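Local coordinates for ammonium transporter (Kuenenia stuttgartiensis, PDB 6EU6), which probably senses ammonium at the membrane as the Amt-family module of an ammonium sensor histidine kinase, signalling its presence across the bilayer, at residues 29-37 / 201-209; 268-279 / 299-307. All blocks are in the same frame, centred on the assembly; numbering follows the deposited sequence.

Overall arrangement
Contact 1 (29-37 with 201-209) joins the C-terminal end of helix 2-34 to the loop and first turn of helix 206-226; contact 2 (268-279 with 299-307) is a helix-helix crossing deeper in the same chain of the trimer. Their centres lie about 18 Å apart, yet they meet directly: the ring of Phe-270 packs against both Phe-34 (CE1 to CD2 of Phe-270, 3.6 Å) and Ala-209, while Tyr-30 CZ is 3.4 Å from Leu-274 CD1. Helix 266-280 thus connects the two. A bound maltoside detergent lies about 10 Å from the side chain of Ile-201 in contact 1, and both contacts touch the second subunit.

Contact 1: residues 29-37 / 201-209; sequences SYETGFSQS and IGLHNVPLA
Gly-33 packs its bare backbone against the first turn of helix 206-226, its CA 3.9 Å from Ala-209 N; a beta carbon here would run into Asn-205 O and Ala-209 N. This is the tight half of the contact. Gly-33 O takes the N-H of Asn-205 (N to O 3.1 Å), and Asn-205 in turn N-caps the helix, its OD1 receiving Leu-208 N. Leu-208 straddles the neighbouring turn: CG rests on Ser-29 O, and CD2 meets Thr-32 CG2 at 3.6 Å. Leu-203, its CG anti to the backbone N (chi1 -156°), sets CD1 over the centre of one face of the Phe-34 ring, a CH-pi contact of 3.6 Å to the centroid, while Ala-209 CB approaches Phe-34 CD1. Replacing Phe-34 with an alanine would probably open a gap beneath Leu-203 CD1 and beside Ala-209, with the leucine branch free to turn. Two further backbone bonds follow: Leu-203 N donates to Phe-34 O (2.8 Å), and His-204 N gives a longer bond to Ser-35 O.

The other half lies nearer the surface: His-204 and Ser-37 are exposed, and Gln-36 and Ile-201 partly so. The His-204 ring receives Gln-36 CA over one face, 3.8 Å from its centroid, with Ser-37 CB in plane at its edge. Gln-36 runs out past Gly-202, and its side chain crosses that of Ile-201, NE2 lying 3.3 Å from CG2 of Ile-201. Glu-117 accepts the backbone N-H of Gln-36. Tyr-30 and Ala-209 lean on helix 266-280, and Thr-32 and Ser-35 on helix 40-67; Leu-208 and Ser-29 meet Leu-211 of the third subunit, whereas Val-206 packs on Ile-41 of the second.

Contact 2: residues 268-279 / 299-307; sequences SLFTAILAGLVA and TGILAIIAE
Glu-307 spreads its carboxylate across the side chains of Ser-268 and Thr-271, one oxygen to each. Ser-268 OG donates to OE1 of Glu-307 at 2.8 Å, arriving on the syn side and 22° out of the carboxylate plane. Thr-271 OG1 lies 2.7 Å from Glu-307 OE2, though its proton could instead serve Gly-267 O. Glu-307 carries its CG away from the backbone N (chi1 169°) and stays extended, which takes the carboxylate to helix 266-280. Ser-321 also bonds OE2, and Arg-261 bonds Ser-268 OG.

Small residues, with Ile-304 beside them, make up the apolar part. Ala-275 CB and Ala-303 CB are tight at 3.3 Å; Ala-272 CB sits 3.7 Å from Gly-300 O and also touches Ile-304 CD1. Thr-299 turns its methyl CG2 to Ala-275 O at 3.2 Å, while its hydroxyl bonds Ile-295 O within its own helix.

The segment axes approach to 8.0 Å at 123° between their N-to-C directions, consistent with the small residues at the crossing. The chemistry is therefore divided: a close apolar crossing, and at one end a polar cluster whose hydroxyls, together with nearby Arg-261, would probably help stabilise a charged Glu-307.

Contact 1: residues 29-37 / 201-209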
loop_
_atom_site.group_PDB
_atom_site.type_symbol
_atom_site.label_atom_id
_atom_site.label_comp_id
_atom_site.label_asym_id
_atom_site.label_seq_id
_atom_site.Cartn_x
_atom_site.Cartn_y
_atom_site.Cartn_z
ATOM N N SER A 29 -0.326 1.009 -12.231
ATOM C CA SER A 29 -0.763 2.427 -12.205
ATOM C C SER A 29 0.075 3.280 -13.098
ATOM O O SER A 29 -0.455 4.175 -13.732
ATOM C CB SER A 29 -0.698 3.048 -10.827
ATOM O OG SER A 29 -1.253 2.131 -9.989
ATOM N N TYR A 30 1.401 3.125 -12.986
ATOM C CA TYR A 30 2.353 3.909 -13.777
ATOM C C TYR A 30 2.038 3.762 -15.287
ATOM O O TYR A 30 1.883 4.768 -16.021
ATOM C CB TYR A 30 3.753 3.411 -13.468
ATOM C CG TYR A 30 4.835 4.316 -13.938
ATOM C CD1 TYR A 30 5.199 5.396 -13.173
ATOM C CD2 TYR A 30 5.486 4.103 -15.189
ATOM C CE1 TYR A 30 6.241 6.211 -13.527
ATOM C CE2 TYR A 30 6.545 4.939 -15.593
ATOM C CZ TYR A 30 6.897 5.992 -14.764
ATOM O OH TYR A 30 7.864 6.871 -15.095
ATOM N N GLU A 31 1.967 2.504 -15.747
ATOM C CA GLU A 31 1.727 2.286 -17.126
ATOM C C GLU A 31 0.340 2.801 -17.571
ATOM O O GLU A 31 0.247 3.338 -18.671
ATOM C CB GLU A 31 1.903 0.819 -17.551
ATOM C CG GLU A 31 3.274 0.248 -17.179
ATOM C CD GLU A 31 3.442 -1.276 -17.481
ATOM O OE1 GLU A 31 2.554 -1.799 -18.303
ATOM O OE2 GLU A 31 4.475 -1.876 -16.926
ATOM N N THR A 32 -0.707 2.592 -16.754
ATOM C CA THR A 32 -2.026 3.068 -17.069
ATOM C C THR A 32 -1.967 4.619 -17.142
ATOM O O THR A 32 -2.428 5.227 -18.092
ATOM C CB THR A 32 -3.005 2.620 -16.047
ATOM O OG1 THR A 32 -3.044 1.211 -15.966
ATOM C CG2 THR A 32 -4.452 3.141 -16.376
ATOM N N GLY A 33 -1.319 5.262 -16.172
ATOM C CA GLY A 33 -1.160 6.697 -16.208
ATOM C C GLY A 33 -0.516 7.248 -17.464
ATOM O O GLY A 33 -0.924 8.289 -18.015
ATOM N N PHE A 34 0.545 6.579 -17.899
ATOM C CA PHE A 34 1.292 6.953 -19.111
ATOM C C PHE A 34 0.511 6.618 -20.420
ATOM O O PHE A 34 0.886 7.022 -21.456
ATOM C CB PHE A 34 2.663 6.257 -19.155
ATOM C CG PHE A 34 3.785 7.082 -18.642
ATOM C CD1 PHE A 34 4.027 7.177 -17.271
ATOM C CD2 PHE A 34 4.635 7.743 -19.508
ATOM C CE1 PHE A 34 5.072 7.927 -16.781
ATOM C CE2 PHE A 34 5.689 8.508 -19.016
ATOM C CZ PHE A 34 5.908 8.596 -17.643
ATOM N N SER A 35 -0.542 5.870 -20.331
ATOM C CA SER A 35 -1.232 5.396 -21.505
ATOM C C SER A 35 -2.298 6.421 -21.948
ATOM O O SER A 35 -2.729 7.300 -21.199
ATOM C CB SER A 35 -1.872 4.027 -21.233
ATOM O OG SER A 35 -3.231 4.071 -20.799
ATOM N N GLN A 36 -2.723 6.256 -23.175
ATOM C CA GLN A 36 -3.869 6.994 -23.650
ATOM C C GLN A 36 -5.040 6.387 -22.982
ATOM O O GLN A 36 -5.108 5.205 -22.771
ATOM C CB GLN A 36 -3.974 6.912 -25.173
ATOM C CG GLN A 36 -2.762 7.571 -25.907
ATOM C CD GLN A 36 -2.927 7.201 -27.378
ATOM O OE1 GLN A 36 -3.763 7.712 -28.047
ATOM N NE2 GLN A 36 -2.260 6.172 -27.786
ATOM N N SER A 37 -5.939 7.230 -22.571
ATOM C CA SER A 37 -7.155 6.831 -21.908
ATOM C C SER A 37 -7.928 5.679 -22.595
ATOM O O SER A 37 -8.365 4.738 -21.917
ATOM C CB SER A 37 -8.001 8.096 -21.684
ATOM O OG SER A 37 -9.309 7.726 -21.791
ATOM N N ILE A 201 2.311 11.352 -27.254
ATOM C CA ILE A 201 1.094 10.579 -27.211
ATOM C C ILE A 201 0.832 10.108 -25.757
ATOM O O ILE A 201 1.704 9.696 -25.059
ATOM C CB ILE A 201 1.311 9.302 -28.037
ATOM C CG1 ILE A 201 1.555 9.611 -29.475
ATOM C CG2 ILE A 201 0.102 8.395 -27.995
ATOM C CD1 ILE A 201 1.787 8.331 -30.222
ATOM N N GLY A 202 -0.375 10.060 -25.288
ATOM C CA GLY A 202 -0.534 9.482 -23.953
ATOM C C GLY A 202 -0.080 10.355 -22.797
ATOM O O GLY A 202 -0.005 11.566 -22.917
ATOM N N LEU A 203 0.220 9.706 -21.669
ATOM C CA LEU A 203 0.276 10.329 -20.376
ATOM C C LEU A 203 -1.050 11.052 -20.075
ATOM O O LEU A 203 -1.068 12.185 -19.696
ATOM C CB LEU A 203 1.540 11.204 -20.227
ATOM C CG LEU A 203 2.080 11.490 -18.809
ATOM C CD1 LEU A 203 2.277 10.283 -17.886
ATOM C CD2 LEU A 203 3.396 12.201 -18.951
ATOM N N HIS A 204 -2.167 10.371 -20.216
ATOM C CA HIS A 204 -3.457 11.004 -19.943
ATOM C C HIS A 204 -3.871 10.987 -18.444
ATOM O O HIS A 204 -5.000 11.370 -18.093
ATOM C CB HIS A 204 -4.525 10.311 -20.767
ATOM C CG HIS A 204 -4.421 10.576 -22.245
ATOM N ND1 HIS A 204 -5.390 10.179 -23.166
ATOM C CD2 HIS A 204 -3.450 11.191 -22.964
ATOM C CE1 HIS A 204 -4.994 10.515 -24.370
ATOM N NE2 HIS A 204 -3.808 11.097 -24.283
ATOM N N ASN A 205 -3.019 10.465 -17.550
ATOM C CA ASN A 205 -3.402 10.443 -16.161
ATOM C C ASN A 205 -2.108 10.561 -15.340
ATOM O O ASN A 205 -1.598 9.607 -14.802
ATOM C CB ASN A 205 -4.306 9.270 -15.846
ATOM C CG ASN A 205 -5.030 9.438 -14.507
ATOM O OD1 ASN A 205 -4.572 10.116 -13.608
ATOM N ND2 ASN A 205 -6.107 8.744 -14.348
ATOM N N VAL A 206 -1.603 11.785 -15.316
ATOM C CA VAL A 206 -0.477 12.149 -14.542
ATOM C C VAL A 206 -0.647 11.840 -13.063
ATOM O O VAL A 206 0.286 11.281 -12.447
ATOM C CB VAL A 206 -0.059 13.577 -14.828
ATOM C CG1 VAL A 206 1.058 14.049 -13.897
ATOM C CG2 VAL A 206 0.472 13.625 -16.226
ATOM N N PRO A 207 -1.830 12.125 -12.484
ATOM C CA PRO A 207 -1.992 11.721 -11.077
ATOM C C PRO A 207 -1.802 10.233 -10.865
ATOM O O PRO A 207 -1.185 9.810 -9.891
ATOM C CB PRO A 207 -3.448 12.143 -10.751
ATOM C CG PRO A 207 -3.732 13.279 -11.674
ATOM C CD PRO A 207 -2.926 13.034 -12.931
ATOM N N LEU A 208 -2.299 9.410 -11.771
ATOM C CA LEU A 208 -2.186 8.000 -11.596
ATOM C C LEU A 208 -0.696 7.532 -11.760
ATOM O O LEU A 208 -0.224 6.686 -10.997
ATOM C CB LEU A 208 -3.099 7.294 -12.607
ATOM C CG LEU A 208 -3.287 5.808 -12.405
ATOM C CD1 LEU A 208 -3.927 5.477 -11.067
ATOM C CD2 LEU A 208 -4.176 5.310 -13.527
ATOM N N ALA A 209 0.011 8.088 -12.737
ATOM C CA ALA A 209 1.448 7.838 -12.839
ATOM C C ALA A 209 2.217 8.277 -11.573
ATOM O O ALA A 209 3.189 7.690 -11.230
ATOM C CB ALA A 209 2.025 8.546 -14.032
#

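Contact 2: residues 268-279 / 299-307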
loop_
_atom_site.group_PDB
_atom_site.type_symbol
_atom_site.label_atom_id
_atom_site.label_comp_id
_atom_site.label_asym_id
_atom_site.label_seq_id
_atom_site.Cartn_x
_atom_site.Cartn_y
_atom_site.Cartn_z
ATOM N N SER A 268 9.447 13.020 -17.914
ATOM C CA SER A 268 10.895 12.925 -17.742
ATOM C C SER A 268 11.259 12.959 -16.291
ATOM O O SER A 268 12.264 12.377 -15.916
ATOM C CB SER A 268 11.619 14.041 -18.509
ATOM O OG SER A 268 11.479 13.732 -19.865
ATOM N N LEU A 269 10.493 13.686 -15.459
ATOM C CA LEU A 269 10.772 13.684 -14.032
ATOM C C LEU A 269 10.565 12.271 -13.456
ATOM O O LEU A 269 11.373 11.774 -12.666
ATOM C CB LEU A 269 9.868 14.670 -13.319
ATOM C CG LEU A 269 9.915 14.608 -11.800
ATOM C CD1 LEU A 269 11.241 15.114 -11.301
ATOM C CD2 LEU A 269 8.786 15.447 -11.223
ATOM N N PHE A 270 9.475 11.609 -13.858
ATOM C CA PHE A 270 9.244 10.230 -13.393
ATOM C C PHE A 270 10.317 9.310 -13.870
ATOM O O PHE A 270 10.867 8.501 -13.099
ATOM C CB PHE A 270 7.905 9.643 -13.939
ATOM C CG PHE A 270 6.645 10.414 -13.537
ATOM C CD1 PHE A 270 6.439 10.836 -12.278
ATOM C CD2 PHE A 270 5.638 10.601 -14.439
ATOM C CE1 PHE A 270 5.309 11.545 -11.895
ATOM C CE2 PHE A 270 4.499 11.299 -14.079
ATOM C CZ PHE A 270 4.328 11.739 -12.791
ATOM N N THR A 271 10.661 9.424 -15.157
ATOM C CA THR A 271 11.741 8.594 -15.724
ATOM C C THR A 271 12.985 8.681 -14.859
ATOM O O THR A 271 13.630 7.703 -14.582
ATOM C CB THR A 271 12.031 8.999 -17.186
ATOM O OG1 THR A 271 10.873 8.763 -17.945
ATOM C CG2 THR A 271 13.181 8.212 -17.787
ATOM N N ALA A 272 13.370 9.895 -14.490
ATOM C CA ALA A 272 14.574 10.058 -13.781
ATOM C C ALA A 272 14.530 9.418 -12.363
ATOM O O ALA A 272 15.510 8.829 -11.927
ATOM C CB ALA A 272 14.907 11.534 -13.721
ATOM N N ILE A 273 13.395 9.617 -11.640
ATOM C CA ILE A 273 13.204 9.057 -10.334
ATOM C C ILE A 273 13.337 7.541 -10.402
ATOM O O ILE A 273 14.103 6.953 -9.659
ATOM C CB ILE A 273 11.846 9.505 -9.735
ATOM C CG1 ILE A 273 11.961 11.013 -9.439
ATOM C CG2 ILE A 273 11.598 8.708 -8.476
ATOM C CD1 ILE A 273 10.648 11.683 -9.140
ATOM N N LEU A 274 12.594 6.929 -11.315
ATOM C CA LEU A 274 12.624 5.500 -11.400
ATOM C C LEU A 274 14.014 4.959 -11.829
ATOM O O LEU A 274 14.450 3.921 -11.329
ATOM C CB LEU A 274 11.535 5.005 -12.342
ATOM C CG LEU A 274 10.074 5.260 -12.085
ATOM C CD1 LEU A 274 9.288 4.350 -13.053
ATOM C CD2 LEU A 274 9.737 4.944 -10.674
ATOM N N ALA A 275 14.674 5.660 -12.764
ATOM C CA ALA A 275 16.042 5.292 -13.165
ATOM C C ALA A 275 17.015 5.357 -12.011
ATOM O O ALA A 275 17.859 4.497 -11.847
ATOM C CB ALA A 275 16.545 6.139 -14.320
ATOM N N GLY A 276 16.865 6.329 -11.136
ATOM C CA GLY A 276 17.701 6.351 -9.966
ATOM C C GLY A 276 17.483 5.220 -9.003
ATOM O O GLY A 276 18.462 4.705 -8.459
ATOM N N LEU A 277 16.203 4.843 -8.816
ATOM C CA LEU A 277 15.870 3.668 -8.101
ATOM C C LEU A 277 16.522 2.410 -8.691
ATOM O O LEU A 277 17.110 1.625 -7.965
ATOM C CB LEU A 277 14.380 3.550 -7.902
ATOM C CG LEU A 277 13.813 4.595 -6.884
ATOM C CD1 LEU A 277 12.329 4.874 -7.111
ATOM C CD2 LEU A 277 14.058 4.206 -5.426
ATOM N N VAL A 278 16.403 2.257 -9.978
ATOM C CA VAL A 278 16.970 1.101 -10.680
ATOM C C VAL A 278 18.479 1.086 -10.423
ATOM O O VAL A 278 19.028 0.085 -9.984
ATOM C CB VAL A 278 16.640 1.124 -12.169
ATOM C CG1 VAL A 278 17.551 0.151 -12.923
ATOM C CG2 VAL A 278 15.155 0.758 -12.416
ATOM N N ALA A 279 19.125 2.241 -10.542
ATOM C CA ALA A 279 20.567 2.279 -10.433
ATOM C C ALA A 279 21.076 1.917 -9.070
ATOM O O ALA A 279 22.056 1.127 -8.926
ATOM C CB ALA A 279 21.105 3.631 -10.854
ATOM N N THR A 299 22.479 9.407 -12.583
ATOM C CA THR A 299 21.516 8.560 -13.269
ATOM C C THR A 299 20.321 9.351 -13.755
ATOM O O THR A 299 19.831 9.139 -14.868
ATOM C CB THR A 299 21.031 7.402 -12.384
ATOM O OG1 THR A 299 22.160 6.690 -11.867
ATOM C CG2 THR A 299 20.019 6.447 -13.156
ATOM N N GLY A 300 19.847 10.272 -12.953
ATOM C CA GLY A 300 18.713 11.077 -13.328
ATOM C C GLY A 300 18.880 11.804 -14.693
ATOM O O GLY A 300 18.043 11.729 -15.583
ATOM N N ILE A 301 19.950 12.561 -14.816
ATOM C CA ILE A 301 20.309 13.240 -16.052
ATOM C C ILE A 301 20.581 12.235 -17.184
ATOM O O ILE A 301 20.066 12.403 -18.277
ATOM C CB ILE A 301 21.539 14.133 -15.782
ATOM C CG1 ILE A 301 21.103 15.277 -14.860
ATOM C CG2 ILE A 301 22.146 14.701 -17.044
ATOM C CD1 ILE A 301 22.259 15.879 -14.127
ATOM N N LEU A 302 21.408 11.226 -16.960
ATOM C CA LEU A 302 21.753 10.342 -18.063
ATOM C C LEU A 302 20.521 9.592 -18.562
ATOM O O LEU A 302 20.403 9.254 -19.779
ATOM C CB LEU A 302 22.820 9.343 -17.688
ATOM C CG LEU A 302 24.207 9.932 -17.393
ATOM C CD1 LEU A 302 25.191 8.837 -17.036
ATOM C CD2 LEU A 302 24.678 10.590 -18.651
ATOM N N ALA A 303 19.591 9.309 -17.653
ATOM C CA ALA A 303 18.407 8.543 -18.061
ATOM C C ALA A 303 17.479 9.382 -18.958
ATOM O O ALA A 303 16.871 8.871 -19.896
ATOM C CB ALA A 303 17.660 8.021 -16.855
ATOM N N ILE A 304 17.395 10.681 -18.672
ATOM C CA ILE A 304 16.591 11.584 -19.449
ATOM C C ILE A 304 17.248 11.775 -20.841
ATOM O O ILE A 304 16.511 11.836 -21.824
ATOM C CB ILE A 304 16.459 12.946 -18.744
ATOM C CG1 ILE A 304 15.557 12.788 -17.515
ATOM C CG2 ILE A 304 15.883 14.010 -19.675
ATOM C CD1 ILE A 304 15.593 14.031 -16.637
ATOM N N ILE A 305 18.593 11.814 -20.888
ATOM C CA ILE A 305 19.275 11.962 -22.163
ATOM C C ILE A 305 18.964 10.717 -22.974
ATOM O O ILE A 305 18.595 10.770 -24.163
ATOM C CB ILE A 305 20.768 12.173 -21.962
ATOM C CG1 ILE A 305 20.977 13.591 -21.390
ATOM C CG2 ILE A 305 21.545 11.971 -23.290
ATOM C CD1 ILE A 305 22.335 13.821 -20.767
ATOM N N ALA A 306 19.138 9.571 -22.337
ATOM C CA ALA A 306 18.821 8.311 -22.958
ATOM C C ALA A 306 17.411 8.174 -23.440
ATOM O O ALA A 306 17.164 7.676 -24.559
ATOM C CB ALA A 306 19.206 7.155 -22.085
ATOM N N GLU A 307 16.460 8.623 -22.635
ATOM C CA GLU A 307 15.078 8.516 -23.031
ATOM C C GLU A 307 14.823 9.269 -24.362
ATOM O O GLU A 307 14.161 8.742 -25.262
ATOM C CB GLU A 307 14.226 9.132 -21.939
ATOM C CG GLU A 307 12.791 9.350 -22.254
ATOM C CD GLU A 307 12.056 10.125 -21.124
ATOM O OE1 GLU A 307 12.401 11.272 -20.746
ATOM O OE2 GLU A 307 11.118 9.546 -20.565
#